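Local coordinates for accelerated cell death 11 (Arabidopsis thaliana, PDB 4NT1), which transfers ceramide-1-phosphate and phytoceramide-1-phosphate selectively between membranes, and belongs to the all-helical glycolipid transfer protein family, at residues A[32-37]-A[77-82]; A[36-41]-A[68-73]. One frame throughout, in Å; residues are numbered along the deposited sequence.

Contact 1 (A[32-37]-A[77-82]); sequences VPVTQF and STLVVM. With NA (sodium ion), chain E.
L79 and V32 meet twice, through backbone and side chain. The N-H of L79 gives a hydrogen bond of 3.0 Å to V32 O, while CD1 of L79 lies 3.6 Å from V32 CG1. That same CD1 sits over the centre of the F37 ring, 4.2 Å from the centroid, a CH-pi contact made by one methyl of the branched leucine. V34 packs CG2 on the backbone of T78, 3.4 Å from its C atom; chi1 of -176° sets CG1 anti to the backbone N, where it lies 4.1 Å from M82 SD. A second backbone bond runs from V34 N to S77 O at 2.9 Å. The two bonds flank P33 and T78, a non-hydrogen-bonded antiparallel pair forming a single bridge. Both are N-cap residues: neither bridge nor helix needs an N-H from P33, whose carbonyl accepts from F37 N, and T78 OG1 accepts from V81 N. Farther out, L102 of helix 98-121 packs on F37, L79 and M82. Water 2 accepts a hydrogen bond from T35 N, donates to S77 O and binds the sodium ion, which T35 OG1 also ligates. Main-chain bonds thus join two helix N-termini of the GLTP fold, backed by apolar V32, V34, F37, L79 and M82.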
loop_
_atom_site.group_PDB
_atom_site.type_symbol
_atom_site.label_atom_id
_atom_site.label_comp_id
_atom_site.label_asym_id
_atom_site.label_seq_id
_atom_site.Cartn_x
_atom_site.Cartn_y
_atom_site.Cartn_z
ATOM N N VAL A 32 -11.650 10.802 6.358
ATOM C CA VAL A 32 -10.832 10.512 5.198
ATOM C C VAL A 32 -11.710 10.412 3.957
ATOM O O VAL A 32 -12.527 9.487 3.839
ATOM C CB VAL A 32 -10.065 9.204 5.369
ATOM C CG1 VAL A 32 -9.190 8.947 4.142
ATOM C CG2 VAL A 32 -9.241 9.222 6.660
ATOM N N PRO A 33 -11.564 11.373 3.033
ATOM C CA PRO A 33 -12.382 11.350 1.821
ATOM C C PRO A 33 -11.955 10.199 0.937
ATOM O O PRO A 33 -10.757 9.921 0.826
ATOM C CB PRO A 33 -12.046 12.683 1.141
ATOM C CG PRO A 33 -11.465 13.541 2.220
ATOM C CD PRO A 33 -10.747 12.597 3.130
ATOM N N VAL A 34 -12.922 9.520 0.329
ATOM C CA VAL A 34 -12.588 8.327 -0.428
ATOM C C VAL A 34 -11.870 8.680 -1.723
ATOM O O VAL A 34 -10.944 7.981 -2.132
ATOM C CB VAL A 34 -13.827 7.427 -0.679
ATOM C CG1 VAL A 34 -13.416 6.141 -1.385
ATOM C CG2 VAL A 34 -14.506 7.099 0.642
ATOM N N THR A 35 -12.280 9.778 -2.353
ATOM C CA THR A 35 -11.645 10.216 -3.590
ATOM C C THR A 35 -10.177 10.525 -3.313
ATOM O O THR A 35 -9.296 9.948 -3.948
ATOM C CB THR A 35 -12.372 11.428 -4.223
ATOM O OG1 THR A 35 -13.725 11.067 -4.517
ATOM C CG2 THR A 35 -11.684 11.877 -5.523
ATOM N N GLN A 36 -9.911 11.401 -2.344
ATOM C CA GLN A 36 -8.521 11.734 -1.992
ATOM C C GLN A 36 -7.684 10.502 -1.659
ATOM O O GLN A 36 -6.556 10.347 -2.149
ATOM C CB GLN A 36 -8.472 12.693 -0.802
ATOM C CG GLN A 36 -7.050 13.066 -0.400
ATOM C CD GLN A 36 -7.018 14.246 0.556
ATOM O OE1 GLN A 36 -8.052 14.877 0.821
ATOM N NE2 GLN A 36 -5.838 14.546 1.091
ATOM N N PHE A 37 -8.228 9.649 -0.792
ATOM C CA PHE A 37 -7.553 8.410 -0.399
ATOM C C PHE A 37 -7.245 7.528 -1.608
ATOM O O PHE A 37 -6.112 7.083 -1.793
ATOM C CB PHE A 37 -8.419 7.652 0.599
ATOM C CG PHE A 37 -7.901 6.283 0.948
ATOM C CD1 PHE A 37 -6.880 6.128 1.874
ATOM C CD2 PHE A 37 -8.446 5.154 0.351
ATOM C CE1 PHE A 37 -6.400 4.867 2.198
ATOM C CE2 PHE A 37 -7.967 3.883 0.670
ATOM C CZ PHE A 37 -6.950 3.741 1.595
ATOM N N SER A 77 -18.512 9.414 0.238
ATOM C CA SER A 77 -17.862 10.557 0.882
ATOM C C SER A 77 -16.603 10.166 1.637
ATOM O O SER A 77 -15.491 10.543 1.239
ATOM C CB SER A 77 -18.823 11.285 1.822
ATOM O OG SER A 77 -19.314 10.413 2.820
ATOM N N THR A 78 -16.769 9.407 2.719
ATOM C CA THR A 78 -15.640 9.098 3.601
ATOM C C THR A 78 -15.510 7.593 3.838
ATOM O O THR A 78 -16.462 6.848 3.626
ATOM C CB THR A 78 -15.797 9.753 4.990
ATOM O OG1 THR A 78 -16.893 9.137 5.695
ATOM C CG2 THR A 78 -16.042 11.258 4.854
ATOM N N LEU A 79 -14.335 7.156 4.296
ATOM C CA LEU A 79 -14.103 5.736 4.538
ATOM C C LEU A 79 -15.055 5.174 5.584
ATOM O O LEU A 79 -15.537 4.048 5.450
ATOM C CB LEU A 79 -12.644 5.462 4.934
ATOM C CG LEU A 79 -11.582 5.695 3.856
ATOM C CD1 LEU A 79 -10.182 5.499 4.409
ATOM C CD2 LEU A 79 -11.795 4.784 2.645
ATOM N N VAL A 80 -15.329 5.959 6.623
ATOM C CA VAL A 80 -16.265 5.538 7.670
ATOM C C VAL A 80 -17.665 5.299 7.108
ATOM O O VAL A 80 -18.278 4.263 7.363
ATOM C CB VAL A 80 -16.319 6.566 8.822
ATOM C CG1 VAL A 80 -17.572 6.365 9.669
ATOM C CG2 VAL A 80 -15.060 6.460 9.672
ATOM N N VAL A 81 -18.168 6.260 6.344
ATOM C CA VAL A 81 -19.482 6.124 5.729
ATOM C C VAL A 81 -19.523 4.915 4.805
ATOM O O VAL A 81 -20.481 4.139 4.830
ATOM C CB VAL A 81 -19.892 7.422 4.988
ATOM C CG1 VAL A 81 -21.071 7.186 4.053
ATOM C CG2 VAL A 81 -20.211 8.514 6.005
ATOM N N MET A 82 -18.462 4.745 4.020
ATOM C CA MET A 82 -18.338 3.628 3.093
ATOM C C MET A 82 -18.470 2.295 3.831
ATOM O O MET A 82 -19.244 1.421 3.432
ATOM C CB MET A 82 -16.981 3.705 2.392
ATOM C CG MET A 82 -16.797 2.779 1.214
ATOM S SD MET A 82 -15.115 2.894 0.555
ATOM C CE MET A 82 -14.226 1.920 1.775
HETATM NA NA NA E . -16.096 11.228 -3.417
HETATM O O HOH W 1 -13.155 8.332 7.503
HETATM O O HOH W 2 -14.685 11.391 -1.582
HETATM O O HOH W 3 -17.431 12.983 -1.763
#

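Contact 2 (A[36-41]-A[68-73]). With NA (sodium ion), chain E.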
loop_
_atom_site.group_PDB
_atom_site.type_symbol
_atom_site.label_atom_id
_atom_site.label_comp_id
_atom_site.label_asym_id
_atom_site.label_seq_id
_atom_site.Cartn_x
_atom_site.Cartn_y
_atom_site.Cartn_z
ATOM N N GLN A 36 -9.911 11.401 -2.344
ATOM C CA GLN A 36 -8.521 11.734 -1.992
ATOM C C GLN A 36 -7.684 10.502 -1.659
ATOM O O GLN A 36 -6.556 10.347 -2.149
ATOM C CB GLN A 36 -8.472 12.693 -0.802
ATOM C CG GLN A 36 -7.050 13.066 -0.400
ATOM C CD GLN A 36 -7.018 14.246 0.556
ATOM O OE1 GLN A 36 -8.052 14.877 0.821
ATOM N NE2 GLN A 36 -5.838 14.546 1.091
ATOM N N PHE A 37 -8.228 9.649 -0.792
ATOM C CA PHE A 37 -7.553 8.410 -0.399
ATOM C C PHE A 37 -7.245 7.528 -1.608
ATOM O O PHE A 37 -6.112 7.083 -1.793
ATOM C CB PHE A 37 -8.419 7.652 0.599
ATOM C CG PHE A 37 -7.901 6.283 0.948
ATOM C CD1 PHE A 37 -6.880 6.128 1.874
ATOM C CD2 PHE A 37 -8.446 5.154 0.351
ATOM C CE1 PHE A 37 -6.400 4.867 2.198
ATOM C CE2 PHE A 37 -7.967 3.883 0.670
ATOM C CZ PHE A 37 -6.950 3.741 1.595
ATOM N N SER A 38 -8.244 7.288 -2.449
ATOM C CA SER A 38 -8.033 6.373 -3.573
ATOM C C SER A 38 -7.001 6.925 -4.565
ATOM O O SER A 38 -6.167 6.177 -5.092
ATOM C CB SER A 38 -9.360 6.017 -4.258
ATOM O OG SER A 38 -9.932 7.148 -4.897
ATOM N N HIS A 39 -7.041 8.236 -4.797
ATOM C CA HIS A 39 -6.045 8.884 -5.645
ATOM C C HIS A 39 -4.615 8.724 -5.104
ATOM O O HIS A 39 -3.684 8.449 -5.866
ATOM C CB HIS A 39 -6.369 10.374 -5.827
ATOM C CG HIS A 39 -7.513 10.637 -6.760
ATOM N ND1 HIS A 39 -7.728 11.866 -7.345
ATOM C CD2 HIS A 39 -8.512 9.832 -7.198
ATOM C CE1 HIS A 39 -8.804 11.805 -8.110
ATOM N NE2 HIS A 39 -9.294 10.580 -8.043
ATOM N N ALA A 40 -4.442 8.900 -3.797
ATOM C CA ALA A 40 -3.122 8.730 -3.180
ATOM C C ALA A 40 -2.628 7.299 -3.350
ATOM O O ALA A 40 -1.467 7.059 -3.678
ATOM C CB ALA A 40 -3.168 9.102 -1.709
ATOM N N CYS A 41 -3.523 6.346 -3.123
ATOM C CA CYS A 41 -3.186 4.944 -3.302
ATOM C C CYS A 41 -2.765 4.652 -4.740
ATOM O O CYS A 41 -1.896 3.805 -4.976
ATOM C CB CYS A 41 -4.359 4.058 -2.888
ATOM S SG CYS A 41 -4.681 4.078 -1.099
ATOM N N ASP A 68 -10.683 0.067 -8.684
ATOM C CA ASP A 68 -12.080 -0.140 -8.313
ATOM C C ASP A 68 -12.560 0.927 -7.321
ATOM O O ASP A 68 -13.687 1.423 -7.423
ATOM C CB ASP A 68 -12.315 -1.547 -7.725
ATOM C CG ASP A 68 -12.143 -2.657 -8.753
ATOM O OD1 ASP A 68 -12.232 -2.363 -9.965
ATOM O OD2 ASP A 68 -11.913 -3.825 -8.345
ATOM N N LEU A 69 -11.714 1.284 -6.359
ATOM C CA LEU A 69 -12.091 2.303 -5.389
ATOM C C LEU A 69 -12.130 3.700 -6.025
ATOM O O LEU A 69 -12.988 4.507 -5.689
ATOM C CB LEU A 69 -11.156 2.293 -4.167
ATOM C CG LEU A 69 -11.348 1.148 -3.172
ATOM C CD1 LEU A 69 -10.401 1.295 -1.981
ATOM C CD2 LEU A 69 -12.798 1.076 -2.701
ATOM N N VAL A 70 -11.191 3.981 -6.923
ATOM C CA VAL A 70 -11.179 5.270 -7.610
ATOM C C VAL A 70 -12.480 5.426 -8.390
ATOM O O VAL A 70 -13.170 6.443 -8.272
ATOM C CB VAL A 70 -9.986 5.410 -8.571
ATOM C CG1 VAL A 70 -10.154 6.660 -9.442
ATOM C CG2 VAL A 70 -8.682 5.470 -7.788
ATOM N N ARG A 71 -12.818 4.403 -9.167
ATOM C CA ARG A 71 -14.063 4.408 -9.929
ATOM C C ARG A 71 -15.257 4.641 -9.017
ATOM O O ARG A 71 -16.112 5.482 -9.308
ATOM C CB ARG A 71 -14.246 3.096 -10.701
ATOM C CG ARG A 71 -15.444 3.098 -11.650
ATOM C CD ARG A 71 -15.537 1.791 -12.443
ATOM N NE ARG A 71 -14.251 1.421 -13.028
ATOM C CZ ARG A 71 -13.483 0.437 -12.573
ATOM N NH1 ARG A 71 -13.878 -0.286 -11.535
ATOM N NH2 ARG A 71 -12.321 0.171 -13.158
ATOM N N ALA A 72 -15.303 3.916 -7.905
ATOM C CA ALA A 72 -16.429 3.996 -6.975
ATOM C C ALA A 72 -16.473 5.296 -6.168
ATOM O O ALA A 72 -17.534 5.726 -5.720
ATOM C CB ALA A 72 -16.418 2.792 -6.033
ATOM N N SER A 73 -15.316 5.920 -5.987
ATOM C CA SER A 73 -15.202 7.078 -5.112
ATOM C C SER A 73 -16.129 8.236 -5.488
ATOM O O SER A 73 -16.395 9.101 -4.660
ATOM C CB SER A 73 -13.742 7.562 -5.039
ATOM O OG SER A 73 -13.332 8.161 -6.255
HETATM NA NA NA E . -16.096 11.228 -3.417
HETATM O O HOH W 2 -14.685 11.391 -1.582
HETATM O O HOH W 3 -17.431 12.983 -1.763
#
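This is a small, roughly antiparallel helix-helix contact in the GLTP fold, where S38 on helix 34-51 packs against V70 on the short helix 67-72. The local axes approach to 8.7 Å at 148°. S38, with its small side chain, lets V70 come near, S38 CA lying 5.2 Å from V70 CA. S38 CB is 3.6 Å from V70 CG2, and S38 OG stands 3.5 Å from V70 CA. With OG between the backbone N and carbonyl carbon (chi1 67°), the hydroxyl hydrogen-bonds to the carbonyls of V34 and T35, one turn back in its own helix, which lets a buried polar atom lie against an apolar neighbour. Beside it, S73 OG donates to V70 O at 2.7 Å, likewise a bond to a nearby carbonyl. L69 extends the apolar side: its CD1 reaches the edge of the F37 ring, near the ring plane, 4.4 Å from F37 CE2. On the exposed flank the H39 imidazole, through CD2, reaches V70 CG1. Helix 98-121, which carries R100 and R104 of the ceramide-1-phosphate site, packs on F37 through L102. S73 O binds the sodium ion at 2.5 Å, joined there by T35 OG1 and I76 O. Across the interface itself the helices therefore meet by van der Waals packing, while each serine hydroxyl bonds to a carbonyl of its own helix or turn.

How the contacts relate
Both contacts use helix 34-51 and share F37. Both are largely buried, yet each has an exposed margin, at S77 in the first and H39 in the second. Their chemistry follows their place: contact 1 joins two helix starts, where the first N-H groups, which no helical carbonyl takes, bond to carbonyls of the other segment, whereas contact 2 joins helix flanks whose backbone is already bonded internally, leaving side-chain packing. Helices 67-72 and 79-88 are consecutive in the chain, so the two contacts set neighbouring elements against one helix, and the sodium ion lies between them, with ligands in both.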